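Local coordinates for thioredoxin-like protein (Klebsiella pneumoniae subsp. pneumoniae MGH 78578, PDB 3TY1) that probably binds carbohydrate, being a putative aldose 1-epimerase with the supersandwich fold of the galactose mutarotase-like family, at residues D57-L71 and T179-L192. Numbering follows the deposited sequence.
Sequences DGLTITLSPTRGMNL and TELRYVPGSNSFSL. With SO4 (sulfate ion), chain H; SO4 (sulfate ion), chain I.
Leu-59, Ile-61 and Leu-71 interlock with Leu-181, Tyr-183 and Phe-190, a worked example of how two stacked beta-sheets close over a shared apolar layer. The axes of strands 60-64 and 179-183 run nearly antiparallel at 169° and 10.4 Å apart, a gap spanned by side chains. Ile-61 is the central bump: its CD1 sits over one face of the Tyr-183 ring, 4.1 Å from the centroid in a CH-pi contact, while its CG2 branch turns to Leu-181 CD1. The same Leu-181 methyl reaches Leu-71 CD2 at 3.6 Å and so plugs the hollow between Ile-61 and Leu-71. The other Leu-71 branch, CD1, abuts the Phe-190 ring at CE2 (3.5 Å), and Leu-59 CD1 fills a notch bounded by the edge of that ring, Tyr-183 CE1 and the backbone of Asn-188.

Tyr-183 extends toward the facing sheet because its CG lies opposite the backbone nitrogen (chi1 177°). Its OH accepts an almost straight bond from Leu-59 N (2.8 Å, 174°) and donates to a lone pair of Ser-187 O, which fixes the hydroxyl between Leu-59 and the 184-187 turn. Beside it, Gly-58 and Gly-186 stand 4.1 Å apart, CA to CA. Strands 60-64 and 70-76 belong to the six-stranded antiparallel sheet, 173-183 and 189-198 to the ten-stranded one, consistent with a supersandwich; Met-114 of the mixed sheet touches Leu-71 and Leu-192.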
ATOM      1  N   ASP A  57     -25.937 -27.627  11.964  1.00 45.73           N
ATOM      2  CA  ASP A  57     -26.777 -28.299  10.985  0.50 44.74           C
ATOM      3  C   ASP A  57     -27.291 -27.335   9.896  1.00 43.37           C
ATOM      4  O   ASP A  57     -28.431 -27.428   9.492  1.00 44.91           O
ATOM      5  CB  ASP A  57     -27.986 -28.892  11.759  0.50 44.79           C
ATOM      6  CG  ASP A  57     -28.680 -27.845  12.658  0.50 50.30           C
ATOM      7  OD1 ASP A  57     -28.416 -26.642  12.476  0.50 59.96           O
ATOM      8  OD2 ASP A  57     -29.460 -28.200  13.558  0.50 58.63           O
ATOM      9  N   GLY A  58     -26.484 -26.375   9.476  1.00 33.67           N
ATOM     10  CA  GLY A  58     -26.924 -25.389   8.516  1.00 33.13           C
ATOM     11  C   GLY A  58     -25.767 -24.962   7.671  1.00 31.86           C
ATOM     12  O   GLY A  58     -24.926 -25.784   7.345  1.00 31.99           O
ATOM     13  N   LEU A  59     -25.726 -23.674   7.352  1.00 28.64           N
ATOM     14  CA  LEU A  59     -24.660 -23.116   6.554  1.00 28.47           C
ATOM     15  C   LEU A  59     -23.573 -22.537   7.452  1.00 30.18           C
ATOM     16  O   LEU A  59     -23.868 -21.815   8.423  1.00 30.38           O
ATOM     17  CB  LEU A  59     -25.177 -22.017   5.648  1.00 27.13           C
ATOM     18  CG  LEU A  59     -26.201 -22.355   4.558  1.00 27.64           C
ATOM     19  CD1 LEU A  59     -26.523 -21.086   3.728  1.00 27.03           C
ATOM     20  CD2 LEU A  59     -25.633 -23.495   3.689  1.00 23.18           C
ATOM     21  N   THR A  60     -22.325 -22.774   7.068  1.00 27.68           N
ATOM     22  CA  THR A  60     -21.204 -22.108   7.695  1.00 26.04           C
ATOM     23  C   THR A  60     -20.783 -21.027   6.704  1.00 27.90           C
ATOM     24  O   THR A  60     -20.467 -21.309   5.531  1.00 26.89           O
ATOM     25  CB  THR A  60     -20.067 -23.067   8.088  1.00 29.43           C
ATOM     26  OG1 THR A  60     -20.535 -23.885   9.155  1.00 28.00           O
ATOM     27  CG2 THR A  60     -18.819 -22.253   8.609  1.00 26.88           C
ATOM     28  N   ILE A  61     -20.874 -19.776   7.143  1.00 25.16           N
ATOM     29  CA  ILE A  61     -20.705 -18.647   6.251  1.00 23.75           C
ATOM     30  C   ILE A  61     -19.536 -17.801   6.698  1.00 24.11           C
ATOM     31  O   ILE A  61     -19.535 -17.294   7.853  1.00 24.64           O
ATOM     32  CB  ILE A  61     -21.977 -17.743   6.276  1.00 27.81           C
ATOM     33  CG1 ILE A  61     -23.222 -18.548   5.837  1.00 26.23           C
ATOM     34  CG2 ILE A  61     -21.730 -16.458   5.419  1.00 25.06           C
ATOM     35  CD1 ILE A  61     -24.594 -17.763   6.024  1.00 26.81           C
ATOM     36  N   THR A  62     -18.555 -17.629   5.814  1.00 22.83           N
ATOM     37  CA  THR A  62     -17.342 -16.876   6.131  1.00 24.50           C
ATOM     38  C   THR A  62     -17.279 -15.674   5.283  1.00 25.77           C
ATOM     39  O   THR A  62     -17.393 -15.772   4.056  1.00 27.58           O
ATOM     40  CB  THR A  62     -16.071 -17.718   5.893  1.00 26.88           C
ATOM     41  OG1 THR A  62     -16.151 -18.897   6.689  1.00 30.40           O
ATOM     42  CG2 THR A  62     -14.801 -16.924   6.255  1.00 23.74           C
ATOM     43  N   LEU A  63     -17.088 -14.529   5.920  1.00 25.90           N
ATOM     44  CA  LEU A  63     -16.903 -13.278   5.172  1.00 23.79           C
ATOM     45  C   LEU A  63     -15.686 -12.548   5.705  1.00 25.17           C
ATOM     46  O   LEU A  63     -15.191 -12.904   6.753  1.00 24.51           O
ATOM     47  CB  LEU A  63     -18.161 -12.450   5.187  1.00 28.12           C
ATOM     48  CG  LEU A  63     -18.827 -11.917   6.413  1.00 36.18           C
ATOM     49  CD1 LEU A  63     -18.045 -10.638   6.819  1.00 30.90           C
ATOM     50  CD2 LEU A  63     -20.268 -11.567   6.143  1.00 31.61           C
ATOM     51  N   SER A  64     -15.204 -11.546   4.979  1.00 26.46           N
ATOM     52  CA  SER A  64     -14.049 -10.775   5.396  1.00 25.51           C
ATOM     53  C   SER A  64     -14.349  -9.282   5.507  1.00 23.17           C
ATOM     54  O   SER A  64     -14.517  -8.617   4.486  1.00 25.20           O
ATOM     55  CB  SER A  64     -12.874 -10.996   4.445  1.00 27.00           C
ATOM     56  OG  SER A  64     -11.822 -10.167   4.887  1.00 25.37           O
ATOM     57  N   PRO A  65     -14.385  -8.736   6.742  1.00 24.45           N
ATOM     58  CA  PRO A  65     -14.562  -7.302   6.918  1.00 23.70           C
ATOM     59  C   PRO A  65     -13.427  -6.450   6.359  1.00 26.16           C
ATOM     60  O   PRO A  65     -13.629  -5.289   6.016  1.00 28.12           O
ATOM     61  CB  PRO A  65     -14.624  -7.161   8.432  1.00 24.35           C
ATOM     62  CG  PRO A  65     -15.193  -8.499   8.876  1.00 25.64           C
ATOM     63  CD  PRO A  65     -14.501  -9.443   8.036  1.00 25.92           C
ATOM     64  N   THR A  66     -12.219  -6.997   6.307  1.00 26.15           N
ATOM     65  CA  THR A  66     -11.088  -6.304   5.728  1.00 24.39           C
ATOM     66  C   THR A  66     -11.256  -6.118   4.223  1.00 26.13           C
ATOM     67  O   THR A  66     -10.759  -5.137   3.660  1.00 26.97           O
ATOM     68  CB  THR A  66      -9.824  -7.114   6.019  1.00 25.98           C
ATOM     69  OG1 THR A  66      -9.745  -7.279   7.430  1.00 30.20           O
ATOM     70  CG2 THR A  66      -8.549  -6.410   5.518  1.00 27.35           C
ATOM     71  N   ARG A  67     -11.909  -7.101   3.575  1.00 25.90           N
ATOM     72  CA  ARG A  67     -12.117  -7.116   2.125  1.00 25.95           C
ATOM     73  C   ARG A  67     -13.587  -6.837   1.774  1.00 25.78           C
ATOM     74  O   ARG A  67     -14.279  -7.687   1.222  1.00 26.86           O
ATOM     75  CB  ARG A  67     -11.625  -8.462   1.566  1.00 25.20           C
ATOM     76  CG  ARG A  67     -10.090  -8.705   1.806  1.00 23.96           C
ATOM     77  CD  ARG A  67      -9.577  -9.980   1.168  1.00 24.89           C
ATOM     78  NE  ARG A  67      -9.853  -9.961  -0.265  1.00 22.91           N
ATOM     79  CZ  ARG A  67      -9.254  -9.207  -1.178  1.00 24.67           C
ATOM     80  NH1 ARG A  67      -8.216  -8.404  -0.861  1.00 26.98           N
ATOM     81  NH2 ARG A  67      -9.719  -9.252  -2.436  1.00 26.85           N
ATOM     82  N   GLY A  68     -14.074  -5.678   2.240  1.00 25.07           N
ATOM     83  CA  GLY A  68     -15.389  -5.103   1.869  1.00 27.27           C
ATOM     84  C   GLY A  68     -16.611  -5.931   2.210  1.00 28.60           C
ATOM     85  O   GLY A  68     -17.650  -5.756   1.613  1.00 28.85           O
HETATM   86  N   MSE A  69     -16.465  -6.829   3.180  1.00 26.91           N
HETATM   87  CA  MSE A  69     -17.512  -7.796   3.534  1.00 26.72           C
HETATM   88  C   MSE A  69     -17.806  -8.805   2.418  1.00 24.93           C
HETATM   89  O   MSE A  69     -18.884  -9.433   2.391  1.00 26.17           O
HETATM   90  CB  MSE A  69     -18.789  -7.105   4.017  1.00 29.50           C
HETATM   91  CG  MSE A  69     -18.616  -6.007   5.015  1.00 24.64           C
HETATM   92 SE   MSE A  69     -18.081  -6.513   6.755  0.75 23.47          SE
HETATM   93  CE  MSE A  69     -19.674  -7.490   7.410  1.00 25.73           C
ATOM     94  N   ASN A  70     -16.832  -9.023   1.541  1.00 27.85           N
ATOM     95  CA  ASN A  70     -16.924 -10.090   0.537  1.00 26.80           C
ATOM     96  C   ASN A  70     -17.183 -11.410   1.257  1.00 26.65           C
ATOM     97  O   ASN A  70     -16.666 -11.651   2.375  1.00 26.28           O
ATOM     98  CB  ASN A  70     -15.571 -10.276  -0.188  1.00 27.25           C
ATOM     99  CG  ASN A  70     -15.234  -9.195  -1.206  1.00 31.98           C
ATOM    100  OD1 ASN A  70     -16.070  -8.348  -1.572  1.00 28.42           O
ATOM    101  ND2 ASN A  70     -13.941  -9.216  -1.670  1.00 27.51           N
ATOM    102  N   LEU A  71     -17.892 -12.308   0.580  1.00 26.55           N
ATOM    103  CA  LEU A  71     -18.218 -13.612   1.097  1.00 24.90           C
ATOM    104  C   LEU A  71     -17.123 -14.534   0.584  1.00 26.18           C
ATOM    105  O   LEU A  71     -16.882 -14.651  -0.617  1.00 23.64           O
ATOM    106  CB  LEU A  71     -19.602 -14.089   0.650  1.00 25.61           C
ATOM    107  CG  LEU A  71     -20.794 -13.114   0.860  1.00 25.74           C
ATOM    108  CD1 LEU A  71     -22.083 -13.785   0.428  1.00 27.77           C
ATOM    109  CD2 LEU A  71     -20.864 -12.623   2.306  1.00 24.71           C
ATOM    110  N   THR A 179     -23.647  -2.794   3.780  1.00 29.20           N
ATOM    111  CA  THR A 179     -23.889  -4.177   3.376  1.00 29.19           C
ATOM    112  C   THR A 179     -24.606  -4.913   4.504  1.00 30.98           C
ATOM    113  O   THR A 179     -24.406  -4.588   5.692  1.00 30.17           O
ATOM    114  CB  THR A 179     -22.610  -4.948   3.021  1.00 28.67           C
ATOM    115  OG1 THR A 179     -21.846  -5.157   4.201  1.00 30.60           O
ATOM    116  CG2 THR A 179     -21.746  -4.250   1.941  1.00 31.79           C
ATOM    117  N   GLU A 180     -25.452  -5.888   4.153  1.00 28.38           N
ATOM    118  CA  GLU A 180     -26.114  -6.706   5.184  1.00 28.84           C
ATOM    119  C   GLU A 180     -26.386  -8.103   4.668  1.00 30.33           C
ATOM    120  O   GLU A 180     -26.970  -8.274   3.586  1.00 29.20           O
ATOM    121  CB  GLU A 180     -27.429  -6.077   5.696  1.00 32.13           C
ATOM    122  CG  GLU A 180     -28.006  -6.825   6.908  1.00 32.88           C
ATOM    123  CD  GLU A 180     -29.269  -6.169   7.513  1.00 36.44           C
ATOM    124  OE1 GLU A 180     -30.364  -6.249   6.919  1.00 43.09           O
ATOM    125  OE2 GLU A 180     -29.150  -5.608   8.611  1.00 45.64           O
ATOM    126  N   LEU A 181     -25.918  -9.082   5.425  1.00 27.01           N
ATOM    127  CA  LEU A 181     -26.227 -10.492   5.207  1.00 26.87           C
ATOM    128  C   LEU A 181     -27.152 -10.968   6.330  1.00 26.27           C
ATOM    129  O   LEU A 181     -26.927 -10.639   7.499  1.00 28.38           O
ATOM    130  CB  LEU A 181     -24.953 -11.296   5.087  1.00 25.15           C
ATOM    131  CG  LEU A 181     -25.078 -12.814   4.951  1.00 27.37           C
ATOM    132  CD1 LEU A 181     -23.875 -13.372   4.155  1.00 31.56           C
ATOM    133  CD2 LEU A 181     -25.210 -13.479   6.340  1.00 29.57           C
ATOM    134  N   ARG A 182     -28.197 -11.712   5.964  1.00 28.69           N
ATOM    135  CA  ARG A 182     -29.170 -12.242   6.920  1.00 27.10           C
ATOM    136  C   ARG A 182     -29.217 -13.755   6.779  1.00 28.09           C
ATOM    137  O   ARG A 182     -29.274 -14.296   5.666  1.00 27.91           O
ATOM    138  CB  ARG A 182     -30.544 -11.674   6.661  1.00 27.49           C
ATOM    139  CG  ARG A 182     -30.588 -10.191   6.621  1.00 27.70           C
ATOM    140  CD  ARG A 182     -32.054  -9.707   6.589  1.00 33.88           C
ATOM    141  NE  ARG A 182     -32.095  -8.266   6.373  1.00 39.22           N
ATOM    142  CZ  ARG A 182     -33.200  -7.557   6.204  1.00 43.36           C
ATOM    143  NH1 ARG A 182     -34.392  -8.147   6.202  1.00 45.69           N
ATOM    144  NH2 ARG A 182     -33.102  -6.248   6.009  1.00 45.38           N
ATOM    145  N   TYR A 183     -29.171 -14.447   7.907  1.00 27.03           N
ATOM    146  CA  TYR A 183     -29.180 -15.904   7.900  1.00 25.08           C
ATOM    147  C   TYR A 183     -29.981 -16.431   9.078  1.00 25.19           C
ATOM    148  O   TYR A 183     -29.738 -16.024  10.203  1.00 26.69           O
ATOM    149  CB  TYR A 183     -27.734 -16.441   7.936  1.00 24.36           C
ATOM    150  CG  TYR A 183     -27.730 -17.950   8.005  1.00 23.72           C
ATOM    151  CD1 TYR A 183     -28.226 -18.702   6.938  1.00 25.34           C
ATOM    152  CD2 TYR A 183     -27.241 -18.621   9.097  1.00 27.20           C
ATOM    153  CE1 TYR A 183     -28.286 -20.094   6.984  1.00 27.71           C
ATOM    154  CE2 TYR A 183     -27.302 -20.025   9.159  1.00 27.24           C
ATOM    155  CZ  TYR A 183     -27.833 -20.756   8.095  1.00 27.28           C
ATOM    156  OH  TYR A 183     -27.879 -22.146   8.186  1.00 30.18           O
ATOM    157  N   VAL A 184     -30.946 -17.319   8.805  1.00 24.77           N
ATOM    158  CA  VAL A 184     -31.703 -17.994   9.831  1.00 26.46           C
ATOM    159  C   VAL A 184     -30.979 -19.332  10.128  1.00 27.67           C
ATOM    160  O   VAL A 184     -30.802 -20.176   9.246  1.00 27.91           O
ATOM    161  CB  VAL A 184     -33.169 -18.256   9.432  1.00 30.19           C
ATOM    162  CG1 VAL A 184     -33.886 -19.051  10.540  1.00 30.61           C
ATOM    163  CG2 VAL A 184     -33.884 -16.966   9.158  1.00 29.79           C
ATOM    164  N   PRO A 185     -30.550 -19.528  11.385  1.00 28.82           N
ATOM    165  CA  PRO A 185     -29.861 -20.764  11.733  1.00 29.48           C
ATOM    166  C   PRO A 185     -30.581 -22.015  11.286  1.00 28.99           C
ATOM    167  O   PRO A 185     -31.783 -22.107  11.433  1.00 28.88           O
ATOM    168  CB  PRO A 185     -29.796 -20.682  13.259  1.00 30.56           C
ATOM    169  CG  PRO A 185     -29.522 -19.279  13.496  1.00 29.73           C
ATOM    170  CD  PRO A 185     -30.444 -18.551  12.487  1.00 29.06           C
ATOM    171  N   GLY A 186     -29.857 -22.946  10.676  1.00 29.07           N
ATOM    172  CA  GLY A 186     -30.477 -24.177  10.135  1.00 31.22           C
ATOM    173  C   GLY A 186     -30.993 -24.107   8.695  1.00 32.11           C
ATOM    174  O   GLY A 186     -31.275 -25.139   8.085  1.00 33.02           O
ATOM    175  N   SER A 187     -31.112 -22.903   8.158  1.00 31.66           N
ATOM    176  CA  SER A 187     -31.605 -22.683   6.808  1.00 28.97           C
ATOM    177  C   SER A 187     -30.554 -23.079   5.770  1.00 28.20           C
ATOM    178  O   SER A 187     -29.340 -23.054   6.046  1.00 27.93           O
ATOM    179  CB  SER A 187     -31.909 -21.177   6.592  1.00 27.37           C
ATOM    180  OG  SER A 187     -32.530 -20.997   5.303  1.00 36.72           O
ATOM    181  N   ASN A 188     -31.007 -23.351   4.551  1.00 26.46           N
ATOM    182  CA  ASN A 188     -30.095 -23.563   3.426  1.00 28.39           C
ATOM    183  C   ASN A 188     -29.971 -22.292   2.555  1.00 31.05           C
ATOM    184  O   ASN A 188     -29.416 -22.364   1.468  1.00 31.66           O
ATOM    185  CB  ASN A 188     -30.537 -24.772   2.541  1.00 30.96           C
ATOM    186  CG  ASN A 188     -31.847 -24.538   1.835  1.00 36.44           C
ATOM    187  OD1 ASN A 188     -32.666 -23.738   2.310  1.00 34.20           O
ATOM    188  ND2 ASN A 188     -32.085 -25.247   0.698  1.00 31.31           N
ATOM    189  N   SER A 189     -30.529 -21.159   2.992  1.00 30.82           N
ATOM    190  CA  SER A 189     -30.389 -19.930   2.254  1.00 27.76           C
ATOM    191  C   SER A 189     -29.921 -18.789   3.129  1.00 29.66           C
ATOM    192  O   SER A 189     -30.053 -18.828   4.353  1.00 28.21           O
ATOM    193  CB  SER A 189     -31.709 -19.525   1.590  1.00 29.03           C
ATOM    194  OG  SER A 189     -32.634 -19.130   2.575  1.00 31.87           O
ATOM    195  N   PHE A 190     -29.361 -17.767   2.488  1.00 27.89           N
ATOM    196  CA  PHE A 190     -29.031 -16.514   3.168  1.00 28.30           C
ATOM    197  C   PHE A 190     -29.415 -15.401   2.204  1.00 28.67           C
ATOM    198  O   PHE A 190     -29.614 -15.664   1.032  1.00 27.42           O
ATOM    199  CB  PHE A 190     -27.562 -16.406   3.582  1.00 26.43           C
ATOM    200  CG  PHE A 190     -26.589 -16.371   2.454  1.00 26.07           C
ATOM    201  CD1 PHE A 190     -25.977 -17.557   1.995  1.00 24.80           C
ATOM    202  CD2 PHE A 190     -26.235 -15.163   1.872  1.00 26.60           C
ATOM    203  CE1 PHE A 190     -25.071 -17.517   0.961  1.00 30.03           C
ATOM    204  CE2 PHE A 190     -25.332 -15.123   0.836  1.00 28.85           C
ATOM    205  CZ  PHE A 190     -24.727 -16.284   0.404  1.00 26.33           C
ATOM    206  N   SER A 191     -29.552 -14.178   2.707  1.00 27.50           N
ATOM    207  CA  SER A 191     -29.915 -13.077   1.827  1.00 28.31           C
ATOM    208  C   SER A 191     -28.999 -11.896   2.082  1.00 30.80           C
ATOM    209  O   SER A 191     -28.424 -11.769   3.165  1.00 28.86           O
ATOM    210  CB  SER A 191     -31.385 -12.692   2.019  1.00 33.91           C
ATOM    211  OG  SER A 191     -31.597 -12.248   3.343  1.00 37.45           O
ATOM    212  N   LEU A 192     -28.844 -11.069   1.051  1.00 29.13           N
ATOM    213  CA  LEU A 192     -28.152  -9.800   1.131  1.00 26.88           C
ATOM    214  C   LEU A 192     -29.200  -8.710   0.948  1.00 30.10           C
ATOM    215  O   LEU A 192     -30.065  -8.833   0.086  1.00 31.72           O
ATOM    216  CB  LEU A 192     -27.123  -9.672  -0.001  1.00 27.96           C
ATOM    217  CG  LEU A 192     -26.043 -10.746  -0.046  1.00 28.47           C
ATOM    218  CD1 LEU A 192     -25.041 -10.420  -1.197  1.00 28.49           C
ATOM    219  CD2 LEU A 192     -25.337 -10.807   1.313  1.00 28.19           C
TER
HETATM  220  S   SO4 H 508     -35.243 -11.879   3.903  1.00 79.81           S
HETATM  221  O1  SO4 H 508     -35.532 -13.316   3.947  1.00 78.43           O
HETATM  222  O2  SO4 H 508     -36.461 -11.076   3.913  1.00 84.10           O
HETATM  223  O3  SO4 H 508     -34.456 -11.527   5.080  1.00 87.17           O
HETATM  224  O4  SO4 H 508     -34.516 -11.565   2.667  1.00 81.68           O
HETATM  225  S   SO4 I 509     -36.947  -5.974   8.258  1.00 74.79           S
HETATM  226  O1  SO4 I 509     -37.220  -7.362   7.881  1.00 78.63           O
HETATM  227  O2  SO4 I 509     -38.158  -5.192   8.048  1.00 86.35           O
HETATM  228  O3  SO4 I 509     -36.616  -5.910   9.671  1.00 65.63           O
HETATM  229  O4  SO4 I 509     -35.936  -5.373   7.402  1.00 71.04           O
HETATM  230  O   HOH W   1     -30.943 -27.764   9.091  1.00 50.46           O